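Local atomic coordinates of tRNA (adenine(22)-N(1))-methyltransferase (Bacillus subtilis, PDB entry 6Q56), a protein that catalyses the S-adenosyl-L-methionine-dependent methylation of adenosine 22 in tRNA to N(1)-methyladenosine, a step in tRNA processing. Residues N123-A126 with V127-R130; I104-A107 with G108-K111; R227-L230 with L231-I235; G169-L172 with S173-M176; T195-L198 with Q199-S203. The protein carries 2 engineered substitutions. One frame throughout, in Å; residues are numbered along the deposited sequence.

How the contacts relate
All five contacts are local, joining residues about a turn apart. Contacts 1 and 2 belong to the Rossmann-like methyltransferase domain. Contact 1 starts helix 127-135 near the centre of the chain, and contact 2 ends helix 98-107 further out. Contact 4 starts helix 172-178 and touches contacts 1 and 3. Contacts 3 and 5 lie on the two C-terminal helices, 215-234 and 188-210, which pack side by side. Chemistry differs with place. Contact 1 binds nickel, contact 2 uses a salt bridge, contact 4 a serine cap and contact 3 a close acid pair. Contacts 1 to 4 are partly buried; contact 5 is at the surface, where glutamine amides pack on neighbours and a threonine hydroxyl bonds to the backbone.

Contact 1: residues N123-A126 with V127-R130; sequences NIHA and VHIR. With NI (nickel (II) ion), chain E.
H125 and H128 hold one nickel ion between them at the start of helix 127-135. The H128 side chain can be followed outward. Its CB lies 3.8 Å from H125 O. CG stands anti to the carbonyl carbon (chi1 -58°), which sends the ring back toward the loop. CD2 meets H125 CB at 3.2 Å, in the plane of the H125 ring and at its edge. V127 CG1 lies over the centre of one face of the H128 ring. At the tip, NE2 binds nickel at 1.9 Å. H125 completes the pair through ND1, modelled 1.7 Å from nickel, a short value that should be read with caution. A water is the third ligand and lies in the plane of the H128 ring. The two rings meet rim to rim with their planes at 53°.

Behind the site the helix begins. A126 O accepts from I129 N at 2.9 Å and from R130 N at 3.2 Å. The first donor sits above the carbonyl plane and the second lies in it. H128 N reaches H125 O by a weak bond only. The extended R130 chain brings its guanidinium obliquely to A126, with NH1 3.4 Å from A126 CB. R130 also forms a salt bridge with E143 and a hydrogen bond to M176 O, tying the helix to its neighbours.

Both imidazoles turn a ring nitrogen to the metal. Those two nitrogens are therefore probably unprotonated, with any ring proton on the other nitrogen. The ion cross-links the loop residue H125 to the first helical turn.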
loop_
_atom_site.group_PDB
_atom_site.type_symbol
_atom_site.label_atom_id
_atom_site.label_comp_id
_atom_site.label_asym_id
_atom_site.label_seq_id
_atom_site.Cartn_x
_atom_site.Cartn_y
_atom_site.Cartn_z
ATOM N N ASN A 123 2.970 5.229 -0.253
ATOM C CA ASN A 123 3.679 6.346 0.346
ATOM C C ASN A 123 2.698 7.445 0.764
ATOM O O ASN A 123 2.977 8.222 1.660
ATOM C CB ASN A 123 4.725 6.878 -0.620
ATOM C CG ASN A 123 5.907 5.944 -0.754
ATOM O OD1 ASN A 123 6.284 5.268 0.200
ATOM N ND2 ASN A 123 6.490 5.895 -1.937
ATOM N N ILE A 124 1.613 7.469 0.020
ATOM C CA ILE A 124 0.562 8.411 0.251
ATOM C C ILE A 124 -0.689 7.955 -0.484
ATOM O O ILE A 124 -0.646 7.217 -1.477
ATOM C CB ILE A 124 0.983 9.841 -0.110
ATOM C CG1 ILE A 124 1.337 9.912 -1.584
ATOM C CG2 ILE A 124 2.142 10.316 0.780
ATOM C CD1 ILE A 124 1.710 11.294 -2.051
ATOM N N HIS A 125 -1.804 8.414 0.059
ATOM C CA HIS A 125 -3.144 8.035 -0.371
ATOM C C HIS A 125 -3.386 6.592 -0.438
ATOM O O HIS A 125 -3.611 5.933 -1.512
ATOM C CB HIS A 125 -3.560 8.585 -1.614
ATOM C CG HIS A 125 -3.381 9.995 -1.668
ATOM N ND1 HIS A 125 -3.698 10.651 -2.839
ATOM C CD2 HIS A 125 -2.976 10.934 -0.787
ATOM C CE1 HIS A 125 -3.473 11.941 -2.678
ATOM N NE2 HIS A 125 -3.035 12.144 -1.438
ATOM N N ALA A 126 -3.360 6.076 0.759
ATOM C CA ALA A 126 -3.644 4.734 0.864
ATOM C C ALA A 126 -5.166 4.528 0.519
ATOM O O ALA A 126 -5.579 3.418 0.172
ATOM C CB ALA A 126 -3.425 4.218 2.287
ATOM N N VAL A 127 -5.980 5.589 0.632
ATOM C CA VAL A 127 -7.399 5.526 0.346
ATOM C C VAL A 127 -7.703 4.927 -1.031
ATOM O O VAL A 127 -8.640 4.166 -1.172
ATOM C CB VAL A 127 -8.061 6.908 0.472
ATOM C CG1 VAL A 127 -7.399 7.913 -0.441
ATOM C CG2 VAL A 127 -9.547 6.814 0.195
ATOM N N HIS A 128 -6.914 5.277 -2.037
ATOM C CA HIS A 128 -7.131 4.757 -3.380
ATOM C C HIS A 128 -7.064 3.234 -3.385
ATOM O O HIS A 128 -7.746 2.576 -4.154
ATOM C CB HIS A 128 -6.099 5.313 -4.358
ATOM C CG HIS A 128 -6.085 6.803 -4.455
ATOM N ND1 HIS A 128 -7.172 7.533 -4.875
ATOM C CD2 HIS A 128 -5.102 7.699 -4.215
ATOM C CE1 HIS A 128 -6.865 8.816 -4.874
ATOM N NE2 HIS A 128 -5.614 8.946 -4.476
ATOM N N ILE A 129 -6.223 2.685 -2.522
ATOM C CA ILE A 129 -6.059 1.251 -2.425
ATOM C C ILE A 129 -7.262 0.628 -1.743
ATOM O O ILE A 129 -7.754 -0.401 -2.174
ATOM C CB ILE A 129 -4.783 0.880 -1.658
ATOM C CG1 ILE A 129 -3.556 1.383 -2.405
ATOM C CG2 ILE A 129 -4.685 -0.616 -1.474
ATOM C CD1 ILE A 129 -2.260 1.065 -1.712
ATOM N N ARG A 130 -7.733 1.259 -0.676
ATOM C CA ARG A 130 -8.881 0.744 0.051
ATOM C C ARG A 130 -10.127 0.759 -0.827
ATOM O O ARG A 130 -10.919 -0.169 -0.801
ATOM C CB ARG A 130 -9.107 1.518 1.344
ATOM C CG ARG A 130 -8.021 1.291 2.376
ATOM C CD ARG A 130 -8.357 1.914 3.716
ATOM N NE ARG A 130 -7.202 1.956 4.598
ATOM C CZ ARG A 130 -6.330 2.952 4.637
ATOM N NH1 ARG A 130 -6.475 3.996 3.845
ATOM N NH2 ARG A 130 -5.312 2.902 5.465
HETATM NI NI NI E . -4.160 10.236 -4.434
HETATM O O HOH W 1 -5.440 11.532 -4.934
#

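Contact 2: residues I104-A107 with G108-K111; sequences ILEA and GKDK
E106 and K109 form a salt bridge where helix 98-107 ends, with E106 OE2 3.3 Å from K109 NZ. The two side chains run side by side and point the same way. The aliphatic part of the lysine touches too: K109 CE lies 3.2 Å from E106 OE2. E106 bends at chi2 (68°), which turns its carboxylate toward K109, three residues further on. The lysine is extended beyond CG and passes its own helix end on the way. Its CB lies 3.4 Å from L105 O, and its CG lies 3.5 Å from E106 O.

The backbone beneath positions the pair. G108 N donates to I104 O at 3.1 Å, the last regular bond of the helix across this join. G108 then leaves helical geometry. The chain turns there, and K111 N closes a turn on G108 O at 3.0 Å.

Helix 127-135 and the residue just after it supply the next shell. E106 OE1 accepts a hydrogen bond from W132 NE1 and forms a salt bridge with K135. K109 NZ has a second acid partner in E136. On the inner side, I104 and L105 pack against strand 90-96, and L105 also touches W132.

The contact is thus one part of a small charge network. Each carboxylate oxygen of E106 has a basic partner, and K109 NZ is shared between two acids. The clustered lysines would be expected to favour the ionised form of E106 and to offset its closeness to E136. The network fastens the end of one helix to another.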
loop_
_atom_site.group_PDB
_atom_site.type_symbol
_atom_site.label_atom_id
_atom_site.label_comp_id
_atom_site.label_asym_id
_atom_site.label_seq_id
_atom_site.Cartn_x
_atom_site.Cartn_y
_atom_site.Cartn_z
ATOM N N ILE A 104 -2.013 -0.119 -10.630
ATOM C CA ILE A 104 -1.329 -1.360 -10.932
ATOM C C ILE A 104 -2.276 -2.536 -10.691
ATOM O O ILE A 104 -2.416 -3.408 -11.536
ATOM C CB ILE A 104 -0.037 -1.490 -10.105
ATOM C CG1 ILE A 104 1.011 -0.518 -10.634
ATOM C CG2 ILE A 104 0.499 -2.905 -10.144
ATOM C CD1 ILE A 104 2.224 -0.368 -9.752
ATOM N N LEU A 105 -2.931 -2.551 -9.539
ATOM C CA LEU A 105 -3.855 -3.626 -9.209
ATOM C C LEU A 105 -4.990 -3.735 -10.222
ATOM O O LEU A 105 -5.331 -4.820 -10.656
ATOM C CB LEU A 105 -4.461 -3.424 -7.824
ATOM C CG LEU A 105 -3.709 -3.859 -6.565
ATOM C CD1 LEU A 105 -2.926 -5.141 -6.740
ATOM C CD2 LEU A 105 -2.834 -2.757 -6.022
ATOM N N GLU A 106 -5.576 -2.605 -10.584
ATOM C CA GLU A 106 -6.686 -2.592 -11.527
ATOM C C GLU A 106 -6.261 -2.987 -12.935
ATOM O O GLU A 106 -6.960 -3.723 -13.608
ATOM C CB GLU A 106 -7.352 -1.223 -11.541
ATOM C CG GLU A 106 -8.468 -1.066 -12.561
ATOM C CD GLU A 106 -9.688 -1.908 -12.253
ATOM O OE1 GLU A 106 -9.864 -2.318 -11.100
ATOM O OE2 GLU A 106 -10.476 -2.156 -13.175
ATOM N N ALA A 107 -5.114 -2.498 -13.373
ATOM C CA ALA A 107 -4.627 -2.804 -14.709
ATOM C C ALA A 107 -4.270 -4.273 -14.870
ATOM O O ALA A 107 -4.357 -4.813 -15.958
ATOM C CB ALA A 107 -3.429 -1.938 -15.046
ATOM N N GLY A 108 -3.865 -4.916 -13.787
ATOM C CA GLY A 108 -3.487 -6.308 -13.859
ATOM C C GLY A 108 -4.305 -7.265 -13.028
ATOM O O GLY A 108 -3.805 -8.302 -12.629
ATOM N N LYS A 109 -5.559 -6.936 -12.769
ATOM C CA LYS A 109 -6.395 -7.814 -11.971
ATOM C C LYS A 109 -6.732 -9.103 -12.703
ATOM O O LYS A 109 -7.292 -10.009 -12.116
ATOM C CB LYS A 109 -7.663 -7.113 -11.510
ATOM C CG LYS A 109 -8.573 -6.608 -12.603
ATOM C CD LYS A 109 -9.780 -5.943 -11.973
ATOM C CE LYS A 109 -10.717 -5.357 -13.003
ATOM N NZ LYS A 109 -11.990 -4.941 -12.370
ATOM N N ASP A 110 -6.377 -9.174 -13.978
ATOM C CA ASP A 110 -6.599 -10.370 -14.780
ATOM C C ASP A 110 -5.612 -11.438 -14.339
ATOM O O ASP A 110 -5.849 -12.629 -14.504
ATOM C CB ASP A 110 -6.349 -10.088 -16.251
ATOM C CG ASP A 110 -7.377 -9.170 -16.858
ATOM O OD1 ASP A 110 -8.510 -9.115 -16.344
ATOM O OD2 ASP A 110 -7.049 -8.506 -17.862
ATOM N N LYS A 111 -4.495 -10.991 -13.782
ATOM C CA LYS A 111 -3.451 -11.883 -13.321
ATOM C C LYS A 111 -3.733 -12.396 -11.927
ATOM O O LYS A 111 -2.999 -13.227 -11.407
ATOM C CB LYS A 111 -2.115 -11.150 -13.311
ATOM C CG LYS A 111 -1.695 -10.600 -14.658
ATOM C CD LYS A 111 -1.347 -11.717 -15.613
ATOM C CE LYS A 111 -0.940 -11.187 -16.970
ATOM N NZ LYS A 111 0.393 -10.546 -16.931
#

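Contact 3: residues R227-L230 with L231-I235; sequences RMEL and LKEVI
E229 and E233 bring their carboxylates together one turn apart on helix 215-234. E229 OE2 and E233 OE2 are only 2.5 Å apart, with the carboxylate planes at 73°. Two oxygens this close suggest that one acid holds a proton. E229 CG is anti to the backbone N (chi1 167°), and a bend at chi2 turns the acid group toward E233. K232 NZ is near E229 OE1 but not in contact with it.

The backbone bonds are those of an alpha helix. L231 N donates to R227 O at 2.9 Å, K232 N to M228 O at 2.8 Å, and E233 N to E229 O at 3.0 Å. The series fades at the helix end: V234 N reaches L230 O by a weak 3.4 Å bond.

Apolar contacts are looser. Bends at chi2 and chi3 place the R227 CD methylene 4.1 Å from L231 CG. L230 CD2 and V234 CG1 approach to 4.4 Å.

The helix uses different sides for different neighbours. R227, L230 and V234 face helix 172-178, where L230 meets S173 and A174. M228 and L231 face helix 188-210, where M228 lies on T201 and Q202 and L231 lies on W194. The last turn of helix 215-234 is thus packed between these two helices, with E229 and E233 exposed.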
loop_
_atom_site.group_PDB
_atom_site.type_symbol
_atom_site.label_atom_id
_atom_site.label_comp_id
_atom_site.label_asym_id
_atom_site.label_seq_id
_atom_site.Cartn_x
_atom_site.Cartn_y
_atom_site.Cartn_z
ATOM N N ARG A 227 -14.374 16.670 4.727
ATOM C CA ARG A 227 -13.100 16.079 5.102
ATOM C C ARG A 227 -12.768 16.395 6.550
ATOM O O ARG A 227 -12.343 15.528 7.292
ATOM C CB ARG A 227 -11.989 16.570 4.181
ATOM C CG ARG A 227 -10.611 16.034 4.514
ATOM C CD ARG A 227 -10.564 14.525 4.443
ATOM N NE ARG A 227 -10.599 14.025 3.073
ATOM C CZ ARG A 227 -9.521 13.805 2.331
ATOM N NH1 ARG A 227 -8.316 14.046 2.814
ATOM N NH2 ARG A 227 -9.653 13.345 1.102
ATOM N N MET A 228 -12.959 17.646 6.945
ATOM C CA MET A 228 -12.671 18.058 8.309
ATOM C C MET A 228 -13.513 17.287 9.310
ATOM O O MET A 228 -12.992 16.752 10.269
ATOM C CB MET A 228 -12.888 19.560 8.482
ATOM C CG MET A 228 -11.838 20.412 7.799
ATOM S SD MET A 228 -12.285 22.148 7.687
ATOM C CE MET A 228 -12.652 22.501 9.393
ATOM N N GLU A 229 -14.817 17.235 9.088
ATOM C CA GLU A 229 -15.696 16.525 10.000
ATOM C C GLU A 229 -15.284 15.072 10.082
ATOM O O GLU A 229 -15.241 14.488 11.157
ATOM C CB GLU A 229 -17.152 16.631 9.554
ATOM C CG GLU A 229 -18.088 15.665 10.256
ATOM C CD GLU A 229 -18.172 15.893 11.749
ATOM O OE1 GLU A 229 -17.964 17.032 12.197
ATOM O OE2 GLU A 229 -18.456 14.928 12.471
ATOM N N LEU A 230 -14.979 14.506 8.926
ATOM C CA LEU A 230 -14.557 13.116 8.826
ATOM C C LEU A 230 -13.344 12.861 9.700
ATOM O O LEU A 230 -13.318 11.927 10.496
ATOM C CB LEU A 230 -14.220 12.774 7.380
ATOM C CG LEU A 230 -14.148 11.297 7.046
ATOM C CD1 LEU A 230 -14.163 11.100 5.546
ATOM C CD2 LEU A 230 -12.911 10.673 7.662
ATOM N N LEU A 231 -12.335 13.703 9.544
ATOM C CA LEU A 231 -11.122 13.571 10.320
ATOM C C LEU A 231 -11.403 13.819 11.793
ATOM O O LEU A 231 -10.854 13.157 12.657
ATOM C CB LEU A 231 -10.053 14.532 9.811
ATOM C CG LEU A 231 -9.512 14.180 8.432
ATOM C CD1 LEU A 231 -8.449 15.171 8.006
ATOM C CD2 LEU A 231 -8.979 12.759 8.419
ATOM N N LYS A 232 -12.273 14.773 12.075
ATOM C CA LYS A 232 -12.609 15.087 13.447
ATOM C C LYS A 232 -13.191 13.866 14.148
ATOM O O LYS A 232 -12.934 13.638 15.315
ATOM C CB LYS A 232 -13.590 16.255 13.510
ATOM C CG LYS A 232 -13.927 16.684 14.921
ATOM C CD LYS A 232 -14.893 17.851 14.951
ATOM C CE LYS A 232 -15.479 18.027 16.344
ATOM N NZ LYS A 232 -16.192 19.319 16.513
ATOM N N GLU A 233 -13.966 13.080 13.418
ATOM C CA GLU A 233 -14.592 11.886 13.968
ATOM C C GLU A 233 -13.603 10.755 14.226
ATOM O O GLU A 233 -13.896 9.837 14.978
ATOM C CB GLU A 233 -15.708 11.398 13.038
ATOM C CG GLU A 233 -16.874 12.364 12.890
ATOM C CD GLU A 233 -17.881 11.931 11.839
ATOM O OE1 GLU A 233 -17.660 10.902 11.173
ATOM O OE2 GLU A 233 -18.902 12.626 11.677
ATOM N N VAL A 234 -12.437 10.804 13.598
ATOM C CA VAL A 234 -11.459 9.744 13.791
ATOM C C VAL A 234 -10.375 10.036 14.819
ATOM O O VAL A 234 -9.690 9.129 15.252
ATOM C CB VAL A 234 -10.760 9.370 12.479
ATOM C CG1 VAL A 234 -11.744 8.766 11.501
ATOM C CG2 VAL A 234 -10.076 10.576 11.882
ATOM N N ILE A 235 -10.209 11.287 15.211
ATOM C CA ILE A 235 -9.184 11.618 16.185
ATOM C C ILE A 235 -9.781 12.168 17.475
ATOM O O ILE A 235 -9.070 12.734 18.296
ATOM C CB ILE A 235 -8.181 12.633 15.628
ATOM C CG1 ILE A 235 -8.810 14.010 15.523
ATOM C CG2 ILE A 235 -7.686 12.203 14.265
ATOM C CD1 ILE A 235 -7.883 15.024 14.908
#

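Contact 4: residues G169-L172 with S173-M176; sequences GISL and SAGM
S171 is the N-cap of helix 172-178, and its OG accepts from A174 N at 3.1 Å, with an N-H...O angle of 160°. The hydroxyl stands between the backbone N and the carbonyl carbon (chi1 68°), which points it at the first turn. It also touches the A174 methyl group, with OG 3.3 Å from A174 CB. A donor at the helix start, which has no earlier helical carbonyl to bond, is satisfied in this way.

L172, the first helical residue, is the centre of the contact. Its CB lies against the next peptide, 3.1 Å from S173 N. Its carbonyl accepts from M176 N at 2.8 Å. L172 and M176 lie side by side and point the same way, and both side chains meet Y134 of helix 127-135 and Y167. S173 follows L172, and its CB lies 4.0 Å from S171 OG. On its outer side S173 meets L230 of helix 215-234.

S171 contributes its carbonyl as well. G175 N donates to S171 O at 2.7 Å, nearly along the C=O axis. I170 reaches from the loop before the cap to the same peptide, with I170 CD1 3.9 Å from G175 N. A174 turns to helix 215-234, where it meets V234.

The extended M176 chain ends beside the leucine, where M176 CE lies 4.2 Å from L172 CD2.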
loop_
_atom_site.group_PDB
_atom_site.type_symbol
_atom_site.label_atom_id
_atom_site.label_comp_id
_atom_site.label_asym_id
_atom_site.label_seq_id
_atom_site.Cartn_x
_atom_site.Cartn_y
_atom_site.Cartn_z
ATOM N N GLY A 169 -18.187 -1.017 12.534
ATOM C CA GLY A 169 -18.035 0.010 13.543
ATOM C C GLY A 169 -17.545 1.353 13.055
ATOM O O GLY A 169 -17.509 2.298 13.825
ATOM N N ILE A 170 -17.171 1.444 11.786
ATOM C CA ILE A 170 -16.688 2.701 11.231
ATOM C C ILE A 170 -17.274 2.933 9.851
ATOM O O ILE A 170 -17.580 1.996 9.145
ATOM C CB ILE A 170 -15.149 2.726 11.149
ATOM C CG1 ILE A 170 -14.646 4.127 10.825
ATOM C CG2 ILE A 170 -14.653 1.754 10.101
ATOM C CD1 ILE A 170 -13.168 4.325 11.060
ATOM N N SER A 171 -17.440 4.192 9.478
ATOM C CA SER A 171 -17.987 4.529 8.172
ATOM C C SER A 171 -17.007 4.177 7.063
ATOM O O SER A 171 -15.807 4.321 7.219
ATOM C CB SER A 171 -18.321 6.014 8.097
ATOM O OG SER A 171 -17.158 6.806 8.136
ATOM N N LEU A 172 -17.533 3.715 5.938
ATOM C CA LEU A 172 -16.691 3.366 4.815
ATOM C C LEU A 172 -15.882 4.585 4.444
ATOM O O LEU A 172 -14.700 4.507 4.164
ATOM C CB LEU A 172 -17.526 2.937 3.620
ATOM C CG LEU A 172 -18.092 1.530 3.681
ATOM C CD1 LEU A 172 -18.670 1.142 2.338
ATOM C CD2 LEU A 172 -17.006 0.564 4.100
ATOM N N SER A 173 -16.560 5.717 4.453
ATOM C CA SER A 173 -15.952 6.983 4.107
ATOM C C SER A 173 -14.668 7.224 4.883
ATOM O O SER A 173 -13.620 7.440 4.299
ATOM C CB SER A 173 -16.933 8.122 4.349
ATOM O OG SER A 173 -16.338 9.352 4.050
ATOM N N ALA A 174 -14.756 7.189 6.202
ATOM C CA ALA A 174 -13.589 7.415 7.041
ATOM C C ALA A 174 -12.631 6.235 7.004
ATOM O O ALA A 174 -11.441 6.401 6.801
ATOM C CB ALA A 174 -14.018 7.698 8.465
ATOM N N GLY A 175 -13.160 5.044 7.214
ATOM C CA GLY A 175 -12.348 3.850 7.213
ATOM C C GLY A 175 -11.431 3.779 6.016
ATOM O O GLY A 175 -10.250 3.507 6.143
ATOM N N MET A 176 -11.986 4.042 4.846
ATOM C CA MET A 176 -11.223 3.985 3.614
ATOM C C MET A 176 -10.132 5.034 3.530
ATOM O O MET A 176 -9.109 4.817 2.901
ATOM C CB MET A 176 -12.151 4.126 2.416
ATOM C CG MET A 176 -13.090 2.958 2.247
ATOM S SD MET A 176 -13.791 2.934 0.605
ATOM C CE MET A 176 -14.758 1.440 0.695
#

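Contact 5: residues T195-L198 with Q199-S203; sequences TQEL and QHTQS
Q202 lays its side-chain amide over L198 on the surface of helix 188-210. This alpha helix is one arm of an antiparallel helical hairpin with helix 215-234. One face of the amide meets the leucine: L198 CD1 lies 3.7 Å from Q202 NE2, and L198 CG is over the same face. Three residues earlier, Q199 makes the like contact with T195. T195 CG2 lies 3.7 Å from Q199 NE2, over one face of that amide. In both pairs the side chains run at an angle to each other. Extended beyond CG, each glutamine lays its aliphatic part along the previous turn, with Q199 CG 3.2 Å from T195 O. The E197 carboxylate bends toward T201, but E197 OE2 stays 4.2 Å from T201 OG1.

The main backbone bonds run from Q199 N to T195 O, H200 N to Q196 O at 2.8 Å, and Q202 N to L198 O at 2.9 Å.

L198 and T195 also turn to the partner arm. L198 packs on M228, L231 and I235, and T195 meets I235. T195 OG1 is held by the carbonyl of L191, one turn back. The hydroxyl of S203 bonds to Q199 O in the same fashion.

T201 is the buried polar residue of the group, and E197 O satisfies its hydroxyl. With chi1 at -66°, OG1 lies beside the backbone N. T201 OG1 and T201 N reach E197 O from opposite faces of its plane, at 3.0 and 2.9 Å.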
loop_
_atom_site.group_PDB
_atom_site.type_symbol
_atom_site.label_atom_id
_atom_site.label_comp_id
_atom_site.label_asym_id
_atom_site.label_seq_id
_atom_site.Cartn_x
_atom_site.Cartn_y
_atom_site.Cartn_z
ATOM N N THR A 195 -3.970 14.420 12.461
ATOM C CA THR A 195 -4.168 15.677 13.147
ATOM C C THR A 195 -3.578 16.778 12.278
ATOM O O THR A 195 -4.174 17.825 12.109
ATOM C CB THR A 195 -3.504 15.676 14.526
ATOM O OG1 THR A 195 -4.222 14.800 15.397
ATOM C CG2 THR A 195 -3.491 17.070 15.118
ATOM N N GLN A 196 -2.408 16.522 11.714
ATOM C CA GLN A 196 -1.753 17.484 10.849
ATOM C C GLN A 196 -2.549 17.653 9.562
ATOM O O GLN A 196 -2.689 18.756 9.059
ATOM C CB GLN A 196 -0.315 17.054 10.540
ATOM C CG GLN A 196 0.615 17.140 11.742
ATOM C CD GLN A 196 1.891 16.335 11.574
ATOM O OE1 GLN A 196 2.131 15.743 10.530
ATOM N NE2 GLN A 196 2.707 16.302 12.613
ATOM N N GLU A 197 -3.077 16.556 9.036
ATOM C CA GLU A 197 -3.858 16.610 7.811
ATOM C C GLU A 197 -5.089 17.472 8.017
ATOM O O GLU A 197 -5.473 18.236 7.149
ATOM C CB GLU A 197 -4.279 15.212 7.369
ATOM C CG GLU A 197 -5.104 15.189 6.099
ATOM C CD GLU A 197 -4.314 15.588 4.872
ATOM O OE1 GLU A 197 -3.075 15.494 4.901
ATOM O OE2 GLU A 197 -4.936 15.993 3.874
ATOM N N LEU A 198 -5.707 17.336 9.176
ATOM C CA LEU A 198 -6.891 18.106 9.482
ATOM C C LEU A 198 -6.516 19.577 9.561
ATOM O O LEU A 198 -7.203 20.427 9.012
ATOM C CB LEU A 198 -7.513 17.639 10.787
ATOM C CG LEU A 198 -8.498 18.597 11.442
ATOM C CD1 LEU A 198 -9.712 18.841 10.567
ATOM C CD2 LEU A 198 -8.909 18.061 12.794
ATOM N N GLN A 199 -5.419 19.872 10.242
ATOM C CA GLN A 199 -4.971 21.240 10.372
ATOM C C GLN A 199 -4.728 21.806 8.992
ATOM O O GLN A 199 -5.075 22.944 8.716
ATOM C CB GLN A 199 -3.702 21.325 11.209
ATOM C CG GLN A 199 -3.916 20.990 12.672
ATOM C CD GLN A 199 -2.614 20.840 13.441
ATOM O OE1 GLN A 199 -1.526 20.916 12.871
ATOM N NE2 GLN A 199 -2.722 20.628 14.740
ATOM N N HIS A 200 -4.140 21.008 8.116
ATOM C CA HIS A 200 -3.868 21.472 6.770
ATOM C C HIS A 200 -5.152 21.684 5.984
ATOM O O HIS A 200 -5.211 22.540 5.116
ATOM C CB HIS A 200 -2.955 20.512 6.023
ATOM C CG HIS A 200 -2.696 20.920 4.610
ATOM N ND1 HIS A 200 -2.819 20.055 3.547
ATOM C CD2 HIS A 200 -2.351 22.116 4.082
ATOM C CE1 HIS A 200 -2.545 20.696 2.428
ATOM N NE2 HIS A 200 -2.260 21.948 2.723
ATOM N N THR A 201 -6.177 20.903 6.291
ATOM C CA THR A 201 -7.448 21.031 5.611
ATOM C C THR A 201 -8.131 22.315 6.058
ATOM O O THR A 201 -8.649 23.056 5.251
ATOM C CB THR A 201 -8.364 19.834 5.894
ATOM O OG1 THR A 201 -7.797 18.653 5.326
ATOM C CG2 THR A 201 -9.715 20.054 5.292
ATOM N N GLN A 202 -8.117 22.575 7.355
ATOM C CA GLN A 202 -8.736 23.780 7.887
ATOM C C GLN A 202 -8.110 25.043 7.306
ATOM O O GLN A 202 -8.799 26.007 7.022
ATOM C CB GLN A 202 -8.634 23.806 9.407
ATOM C CG GLN A 202 -9.348 22.648 10.067
ATOM C CD GLN A 202 -8.961 22.466 11.515
ATOM O OE1 GLN A 202 -7.812 22.689 11.898
ATOM N NE2 GLN A 202 -9.917 22.047 12.331
ATOM N N SER A 203 -6.802 25.023 7.116
ATOM C CA SER A 203 -6.107 26.175 6.570
ATOM C C SER A 203 -6.562 26.464 5.153
ATOM O O SER A 203 -6.658 27.612 4.749
ATOM C CB SER A 203 -4.595 25.956 6.613
ATOM O OG SER A 203 -4.142 25.810 7.945
#